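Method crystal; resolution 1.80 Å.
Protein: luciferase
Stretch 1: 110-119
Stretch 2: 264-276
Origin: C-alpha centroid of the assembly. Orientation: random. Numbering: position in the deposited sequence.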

ATOM      1  N   ASN A 110     -12.197 -16.042   6.026  1.00 21.83           N
ATOM      2  CA  ASN A 110     -10.976 -16.650   5.529  1.00 20.52           C
ATOM      3  C   ASN A 110     -10.946 -16.600   4.027  1.00 21.68           C
ATOM      4  O   ASN A 110     -10.521 -17.557   3.357  1.00 21.68           O
ATOM      5  CB  ASN A 110     -10.846 -18.085   5.997  1.00 23.13           C
ATOM      6  CG  ASN A 110     -10.655 -18.176   7.466  1.00 24.56           C
ATOM      7  OD1 ASN A 110      -9.707 -17.601   8.018  1.00 27.79           O
ATOM      8  ND2 ASN A 110     -11.559 -18.891   8.136  1.00 26.79           N
ATOM      9  N   PHE A 111     -11.392 -15.458   3.513  1.00 18.26           N
ATOM     10  CA  PHE A 111     -11.448 -15.199   2.098  1.00 20.11           C
ATOM     11  C   PHE A 111     -12.369 -16.147   1.317  1.00 20.60           C
ATOM     12  O   PHE A 111     -12.301 -16.198   0.086  1.00 19.64           O
ATOM     13  CB  PHE A 111     -10.024 -15.227   1.532  1.00 20.66           C
ATOM     14  CG  PHE A 111      -9.108 -14.193   2.159  1.00 17.83           C
ATOM     15  CD1 PHE A 111      -8.034 -14.578   2.947  1.00 19.19           C
ATOM     16  CD2 PHE A 111      -9.309 -12.840   1.923  1.00 17.52           C
ATOM     17  CE1 PHE A 111      -7.154 -13.623   3.490  1.00 18.45           C
ATOM     18  CE2 PHE A 111      -8.432 -11.871   2.467  1.00 17.46           C
ATOM     19  CZ  PHE A 111      -7.354 -12.275   3.246  1.00 15.26           C
ATOM     20  N   GLN A 112     -13.246 -16.864   2.022  1.00 21.46           N
ATOM     21  CA  GLN A 112     -14.173 -17.786   1.341  1.00 24.81           C
ATOM     22  C   GLN A 112     -15.413 -17.054   0.834  1.00 24.85           C
ATOM     23  O   GLN A 112     -16.186 -17.595   0.052  1.00 24.18           O
ATOM     24  CB  GLN A 112     -14.596 -18.918   2.277  1.00 28.78           C
ATOM     25  CG  GLN A 112     -13.434 -19.760   2.767  1.00 33.25           C
ATOM     26  CD  GLN A 112     -13.882 -20.841   3.719  1.00 36.66           C
ATOM     27  OE1 GLN A 112     -13.994 -22.005   3.337  1.00 42.62           O
ATOM     28  NE2 GLN A 112     -14.159 -20.464   4.960  1.00 38.61           N
ATOM     29  N   ASP A 113     -15.608 -15.822   1.293  1.00 25.36           N
ATOM     30  CA  ASP A 113     -16.734 -15.021   0.838  1.00 25.55           C
ATOM     31  C   ASP A 113     -16.583 -14.851  -0.668  1.00 26.94           C
ATOM     32  O   ASP A 113     -15.456 -14.734  -1.185  1.00 27.22           O
ATOM     33  CB  ASP A 113     -16.712 -13.652   1.524  1.00 27.21           C
ATOM     34  CG  ASP A 113     -17.274 -13.700   2.932  1.00 29.20           C
ATOM     35  OD1 ASP A 113     -16.966 -12.800   3.744  1.00 26.96           O
ATOM     36  OD2 ASP A 113     -18.041 -14.646   3.226  1.00 30.46           O
ATOM     37  N   PRO A 114     -17.712 -14.836  -1.402  1.00 26.34           N
ATOM     38  CA  PRO A 114     -17.681 -14.681  -2.861  1.00 26.04           C
ATOM     39  C   PRO A 114     -16.986 -13.365  -3.236  1.00 24.73           C
ATOM     40  O   PRO A 114     -17.385 -12.283  -2.785  1.00 24.79           O
ATOM     41  CB  PRO A 114     -19.166 -14.671  -3.253  1.00 25.03           C
ATOM     42  CG  PRO A 114     -19.847 -15.310  -2.107  1.00 29.20           C
ATOM     43  CD  PRO A 114     -19.098 -14.827  -0.905  1.00 26.43           C
ATOM     44  N   CYS A 115     -15.952 -13.470  -4.056  1.00 24.49           N
ATOM     45  CA  CYS A 115     -15.191 -12.300  -4.476  1.00 23.81           C
ATOM     46  C   CYS A 115     -15.626 -11.762  -5.841  1.00 24.18           C
ATOM     47  O   CYS A 115     -15.699 -12.502  -6.813  1.00 22.84           O
ATOM     48  CB  CYS A 115     -13.705 -12.657  -4.525  1.00 26.91           C
ATOM     49  SG  CYS A 115     -12.634 -11.234  -4.819  1.00 25.64           S
ATOM     50  N   PRO A 116     -15.907 -10.455  -5.930  1.00 23.64           N
ATOM     51  CA  PRO A 116     -16.324  -9.856  -7.203  1.00 23.40           C
ATOM     52  C   PRO A 116     -15.143  -9.806  -8.166  1.00 23.65           C
ATOM     53  O   PRO A 116     -13.987  -9.912  -7.754  1.00 24.70           O
ATOM     54  CB  PRO A 116     -16.779  -8.466  -6.793  1.00 22.07           C
ATOM     55  CG  PRO A 116     -15.813  -8.144  -5.664  1.00 23.42           C
ATOM     56  CD  PRO A 116     -15.790  -9.439  -4.867  1.00 21.25           C
ATOM     57  N   GLN A 117     -15.439  -9.626  -9.448  1.00 23.18           N
ATOM     58  CA  GLN A 117     -14.411  -9.555 -10.470  1.00 26.97           C
ATOM     59  C   GLN A 117     -14.985  -8.707 -11.607  1.00 27.19           C
ATOM     60  O   GLN A 117     -16.174  -8.821 -11.917  1.00 29.55           O
ATOM     61  CB  GLN A 117     -14.103 -10.972 -10.942  1.00 31.55           C
ATOM     62  CG  GLN A 117     -13.518 -11.103 -12.322  1.00 37.72           C
ATOM     63  CD  GLN A 117     -12.030 -10.888 -12.351  1.00 40.53           C
ATOM     64  OE1 GLN A 117     -11.319 -11.314 -11.441  1.00 43.35           O
ATOM     65  NE2 GLN A 117     -11.539 -10.247 -13.414  1.00 43.14           N
ATOM     66  N   LEU A 118     -14.178  -7.845 -12.215  1.00 23.79           N
ATOM     67  CA  LEU A 118     -14.703  -7.033 -13.310  1.00 24.30           C
ATOM     68  C   LEU A 118     -14.623  -7.838 -14.603  1.00 24.84           C
ATOM     69  O   LEU A 118     -13.705  -8.641 -14.801  1.00 24.89           O
ATOM     70  CB  LEU A 118     -13.905  -5.730 -13.464  1.00 22.37           C
ATOM     71  CG  LEU A 118     -13.886  -4.786 -12.267  1.00 21.50           C
ATOM     72  CD1 LEU A 118     -13.157  -3.479 -12.632  1.00 22.06           C
ATOM     73  CD2 LEU A 118     -15.314  -4.498 -11.846  1.00 21.48           C
ATOM     74  N   THR A 119     -15.583  -7.622 -15.488  1.00 26.58           N
ATOM     75  CA  THR A 119     -15.590  -8.342 -16.752  1.00 25.46           C
ATOM     76  C   THR A 119     -14.509  -7.772 -17.668  1.00 25.33           C
ATOM     77  O   THR A 119     -13.916  -6.720 -17.394  1.00 21.71           O
ATOM     78  CB  THR A 119     -16.960  -8.218 -17.459  1.00 27.08           C
ATOM     79  OG1 THR A 119     -17.130  -6.877 -17.938  1.00 25.30           O
ATOM     80  CG2 THR A 119     -18.109  -8.537 -16.480  1.00 25.63           C
ATOM     81  N   PHE A 264      -8.811  -3.833  -2.537  1.00 14.23           N
ATOM     82  CA  PHE A 264      -8.283  -2.927  -3.546  1.00 14.53           C
ATOM     83  C   PHE A 264      -8.587  -3.504  -4.909  1.00 14.89           C
ATOM     84  O   PHE A 264      -8.254  -4.646  -5.171  1.00 13.69           O
ATOM     85  CB  PHE A 264      -6.761  -2.754  -3.431  1.00 13.39           C
ATOM     86  CG  PHE A 264      -6.333  -2.000  -2.219  1.00 15.74           C
ATOM     87  CD1 PHE A 264      -6.183  -2.642  -1.007  1.00 16.16           C
ATOM     88  CD2 PHE A 264      -6.178  -0.619  -2.272  1.00 15.81           C
ATOM     89  CE1 PHE A 264      -5.898  -1.924   0.149  1.00 16.97           C
ATOM     90  CE2 PHE A 264      -5.889   0.104  -1.127  1.00 15.90           C
ATOM     91  CZ  PHE A 264      -5.754  -0.545   0.087  1.00 17.25           C
ATOM     92  N   TRP A 265      -9.215  -2.701  -5.759  1.00 14.10           N
ATOM     93  CA  TRP A 265      -9.530  -3.104  -7.119  1.00 16.15           C
ATOM     94  C   TRP A 265      -8.351  -2.727  -7.988  1.00 15.75           C
ATOM     95  O   TRP A 265      -8.024  -1.549  -8.097  1.00 16.51           O
ATOM     96  CB  TRP A 265     -10.756  -2.364  -7.644  1.00 15.31           C
ATOM     97  CG  TRP A 265     -12.060  -2.953  -7.218  1.00 17.15           C
ATOM     98  CD1 TRP A 265     -12.892  -2.487  -6.246  1.00 14.56           C
ATOM     99  CD2 TRP A 265     -12.691  -4.124  -7.763  1.00 17.22           C
ATOM    100  NE1 TRP A 265     -14.007  -3.295  -6.140  1.00 16.95           N
ATOM    101  CE2 TRP A 265     -13.911  -4.304  -7.065  1.00 17.91           C
ATOM    102  CE3 TRP A 265     -12.348  -5.033  -8.771  1.00 19.03           C
ATOM    103  CZ2 TRP A 265     -14.789  -5.358  -7.349  1.00 15.44           C
ATOM    104  CZ3 TRP A 265     -13.232  -6.093  -9.052  1.00 19.06           C
ATOM    105  CH2 TRP A 265     -14.430  -6.236  -8.344  1.00 18.41           C
ATOM    106  N   GLU A 266      -7.716  -3.724  -8.596  1.00 15.06           N
ATOM    107  CA  GLU A 266      -6.576  -3.494  -9.490  1.00 15.76           C
ATOM    108  C   GLU A 266      -7.252  -3.347 -10.853  1.00 17.55           C
ATOM    109  O   GLU A 266      -7.642  -4.341 -11.488  1.00 18.80           O
ATOM    110  CB  GLU A 266      -5.648  -4.709  -9.453  1.00 14.82           C
ATOM    111  CG  GLU A 266      -4.403  -4.616 -10.328  1.00 16.46           C
ATOM    112  CD  GLU A 266      -3.560  -5.877 -10.225  1.00 17.18           C
ATOM    113  OE1 GLU A 266      -4.032  -6.928 -10.720  1.00 16.04           O
ATOM    114  OE2 GLU A 266      -2.446  -5.818  -9.632  1.00 14.78           O
HETATM  115  N   MSE A 267      -7.388  -2.095 -11.294  1.00 17.95           N
HETATM  116  CA  MSE A 267      -8.106  -1.781 -12.507  1.00 16.95           C
HETATM  117  C   MSE A 267      -7.637  -2.418 -13.807  1.00 19.40           C
HETATM  118  O   MSE A 267      -8.457  -2.758 -14.653  1.00 19.58           O
HETATM  119  CB  MSE A 267      -8.193  -0.265 -12.667  1.00 18.59           C
HETATM  120  CG  MSE A 267      -8.855   0.470 -11.487  1.00 12.18           C
HETATM  121 SE   MSE A 267     -10.588  -0.269 -11.048  1.00 21.89          SE
HETATM  122  CE  MSE A 267     -11.352  -0.244 -12.836  1.00 16.25           C
ATOM    123  N   GLU A 268      -6.341  -2.611 -13.984  1.00 18.96           N
ATOM    124  CA  GLU A 268      -5.884  -3.204 -15.237  1.00 20.64           C
ATOM    125  C   GLU A 268      -6.149  -4.700 -15.409  1.00 20.41           C
ATOM    126  O   GLU A 268      -6.057  -5.211 -16.534  1.00 21.55           O
ATOM    127  CB  GLU A 268      -4.400  -2.915 -15.426  1.00 20.04           C
ATOM    128  CG  GLU A 268      -4.116  -1.448 -15.614  1.00 18.63           C
ATOM    129  CD  GLU A 268      -4.373  -0.620 -14.366  1.00 21.18           C
ATOM    130  OE1 GLU A 268      -3.896  -1.002 -13.278  1.00 24.59           O
ATOM    131  OE2 GLU A 268      -5.040   0.431 -14.483  1.00 21.87           O
ATOM    132  N   SER A 269      -6.478  -5.396 -14.318  1.00 18.37           N
ATOM    133  CA  SER A 269      -6.748  -6.838 -14.357  1.00 18.46           C
ATOM    134  C   SER A 269      -8.196  -7.168 -13.977  1.00 17.13           C
ATOM    135  O   SER A 269      -8.690  -8.274 -14.233  1.00 19.52           O
ATOM    136  CB  SER A 269      -5.812  -7.560 -13.397  1.00 17.67           C
ATOM    137  OG  SER A 269      -6.167  -7.274 -12.049  1.00 17.89           O
ATOM    138  N   GLY A 270      -8.876  -6.203 -13.374  1.00 17.09           N
ATOM    139  CA  GLY A 270     -10.256  -6.411 -12.959  1.00 19.29           C
ATOM    140  C   GLY A 270     -10.355  -7.258 -11.706  1.00 21.85           C
ATOM    141  O   GLY A 270     -11.453  -7.709 -11.334  1.00 23.74           O
ATOM    142  N   ARG A 271      -9.223  -7.478 -11.037  1.00 20.64           N
ATOM    143  CA  ARG A 271      -9.213  -8.302  -9.818  1.00 20.74           C
ATOM    144  C   ARG A 271      -9.417  -7.489  -8.533  1.00 18.96           C
ATOM    145  O   ARG A 271      -8.923  -6.367  -8.420  1.00 17.32           O
ATOM    146  CB  ARG A 271      -7.892  -9.071  -9.721  1.00 21.73           C
ATOM    147  CG  ARG A 271      -7.714 -10.148 -10.774  1.00 21.76           C
ATOM    148  CD  ARG A 271      -6.407 -10.898 -10.535  1.00 22.36           C
ATOM    149  NE  ARG A 271      -5.251 -10.019 -10.681  1.00 20.38           N
ATOM    150  CZ  ARG A 271      -4.011 -10.371 -10.342  1.00 22.20           C
ATOM    151  NH1 ARG A 271      -2.995  -9.522 -10.501  1.00 21.11           N
ATOM    152  NH2 ARG A 271      -3.789 -11.577  -9.833  1.00 22.34           N
ATOM    153  N   CYS A 272     -10.154  -8.056  -7.579  1.00 17.97           N
ATOM    154  CA  CYS A 272     -10.409  -7.397  -6.294  1.00 18.00           C
ATOM    155  C   CYS A 272      -9.551  -8.097  -5.239  1.00 19.93           C
ATOM    156  O   CYS A 272      -9.846  -9.236  -4.866  1.00 19.34           O
ATOM    157  CB  CYS A 272     -11.897  -7.535  -5.907  1.00 19.29           C
ATOM    158  SG  CYS A 272     -12.392  -6.687  -4.352  1.00 18.50           S
ATOM    159  N   PHE A 273      -8.475  -7.446  -4.790  1.00 16.62           N
ATOM    160  CA  PHE A 273      -7.613  -8.026  -3.756  1.00 15.08           C
ATOM    161  C   PHE A 273      -8.275  -7.727  -2.429  1.00 15.43           C
ATOM    162  O   PHE A 273      -8.683  -6.595  -2.163  1.00 13.73           O
ATOM    163  CB  PHE A 273      -6.206  -7.386  -3.762  1.00 16.38           C
ATOM    164  CG  PHE A 273      -5.337  -7.805  -4.921  1.00 15.69           C
ATOM    165  CD1 PHE A 273      -5.548  -7.286  -6.188  1.00 16.99           C
ATOM    166  CD2 PHE A 273      -4.300  -8.722  -4.734  1.00 16.71           C
ATOM    167  CE1 PHE A 273      -4.752  -7.657  -7.259  1.00 15.53           C
ATOM    168  CE2 PHE A 273      -3.488  -9.109  -5.794  1.00 15.49           C
ATOM    169  CZ  PHE A 273      -3.711  -8.575  -7.069  1.00 16.71           C
ATOM    170  N   ARG A 274      -8.377  -8.724  -1.568  1.00 13.54           N
ATOM    171  CA  ARG A 274      -9.010  -8.484  -0.290  1.00 13.73           C
ATOM    172  C   ARG A 274      -7.915  -8.545   0.742  1.00 12.17           C
ATOM    173  O   ARG A 274      -6.974  -9.314   0.605  1.00 13.67           O
ATOM    174  CB  ARG A 274     -10.130  -9.493  -0.083  1.00 11.96           C
ATOM    175  CG  ARG A 274     -11.330  -9.180  -0.992  1.00 15.90           C
ATOM    176  CD  ARG A 274     -12.424 -10.251  -0.886  1.00 16.43           C
ATOM    177  NE  ARG A 274     -11.887 -11.538  -1.299  1.00 18.08           N
ATOM    178  CZ  ARG A 274     -12.509 -12.693  -1.119  1.00 19.12           C
ATOM    179  NH1 ARG A 274     -13.706 -12.707  -0.535  1.00 19.69           N
ATOM    180  NH2 ARG A 274     -11.919 -13.828  -1.486  1.00 17.51           N
ATOM    181  N   ILE A 275      -8.034  -7.747   1.796  1.00 13.53           N
ATOM    182  CA  ILE A 275      -6.916  -7.643   2.725  1.00 12.35           C
ATOM    183  C   ILE A 275      -7.265  -7.258   4.144  1.00 12.82           C
ATOM    184  O   ILE A 275      -8.319  -6.664   4.392  1.00 15.50           O
ATOM    185  CB  ILE A 275      -5.931  -6.590   2.119  1.00 13.84           C
ATOM    186  CG1 ILE A 275      -4.701  -6.364   3.006  1.00 12.48           C
ATOM    187  CG2 ILE A 275      -6.678  -5.237   1.924  1.00 14.19           C
ATOM    188  CD1 ILE A 275      -3.738  -5.358   2.358  1.00 14.98           C
ATOM    189  N   GLU A 276      -6.404  -7.645   5.084  1.00 14.55           N
ATOM    190  CA  GLU A 276      -6.573  -7.236   6.473  1.00 12.73           C
ATOM    191  C   GLU A 276      -5.210  -6.897   7.051  1.00 13.16           C
ATOM    192  O   GLU A 276      -4.168  -7.391   6.560  1.00 12.63           O
ATOM    193  CB  GLU A 276      -7.214  -8.334   7.352  1.00 12.39           C
ATOM    194  CG  GLU A 276      -6.401  -9.616   7.552  1.00 14.26           C
ATOM    195  CD  GLU A 276      -6.790 -10.308   8.842  1.00 19.12           C
ATOM    196  OE1 GLU A 276      -7.958 -10.756   8.930  1.00 17.68           O
ATOM    197  OE2 GLU A 276      -5.948 -10.381   9.783  1.00 16.17           O
TER
HETATM  198  O   HOH W   1     -15.884 -10.919  -0.957  1.00 21.10           O
HETATM  199  O   HOH W   2     -11.701 -10.488  -8.351  1.00 23.60           O

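What does the first strand of 264-276 offer to the other stretch? Its contribution is Trp-265, whose CA-to-CB bond points toward 110-119 and whose indole gives a broad apolar surface to the loop. Leu-118 lies over one face of the six-membered ring, its CD2 4.2 Å from the ring centroid in a CH-pi contact, while Trp-265 CZ3 comes within 3.5 Å of Leu-118 CG. Pro-116 packs against the same ring system, with CG 3.4 Å from Trp-265 CZ2. A branched aliphatic chain and a rigid proline ring, both buried, suit this place because neither brings a polar side-chain group to the indole. Farther along, the selenomethionine Met-267 starts away from the loop, but its flexible chain, m at all three chi angles, brings CE to 3.7 Å from Leu-118 CD1.

How does the turn after that strand meet the loop? Apart from Met-267, its main tie is through backbone: Leu-118 N donates to Gly-270 O at 2.9 Å and 176°, a nearly straight hydrogen bond that holds the two stretches where the CA atoms of Leu-118 and Gly-270 are 4.5 Å apart. Glycine fits here on two counts. Its phi of 76° favours the residue, and a CB would point into the loop, tightly against Leu-118 O and Gln-117 NE2. The Gln-117 amide instead turns back on its own stretch, NE2 donating to Leu-118 O at 3.0 Å. Across the turn, Arg-271 NH1 forms a salt bridge with Glu-266 OE1 at 2.8 Å, linking the segments on its two sides.

What fills the space where the second strand runs past the loop? Cys-272 points toward it with a small, buried side chain: its CB is 3.9 Å from Cys-115 SG, and its SG is 3.9 Å from Pro-116 CG. These are apolar packing contacts between compact groups. A water joins the backbones alongside, accepting from Cys-272 N at 3.0 Å and donating to Pro-116 O at 2.4 Å, a notably short distance.

Why does Arg-274 dominate the far end? Stretch 110-119 covers 131 Å² of it, more than of any other residue in the contact, and its long chain carries the guanidinium between Phe-111 CA on one face and Cys-115 CB on the opposite face. Arg-274 NH2 donates to Phe-111 O at 2.9 Å, and Arg-274 NH1 to Asp-113 O at 2.8 Å. A planar group with several N-H donors is well matched to these backbone carbonyls. Arg-274 NH1 also reaches Pro-114 O through a water, although the 2.8 Å bond from Arg-274 NH1 to the water O is weak.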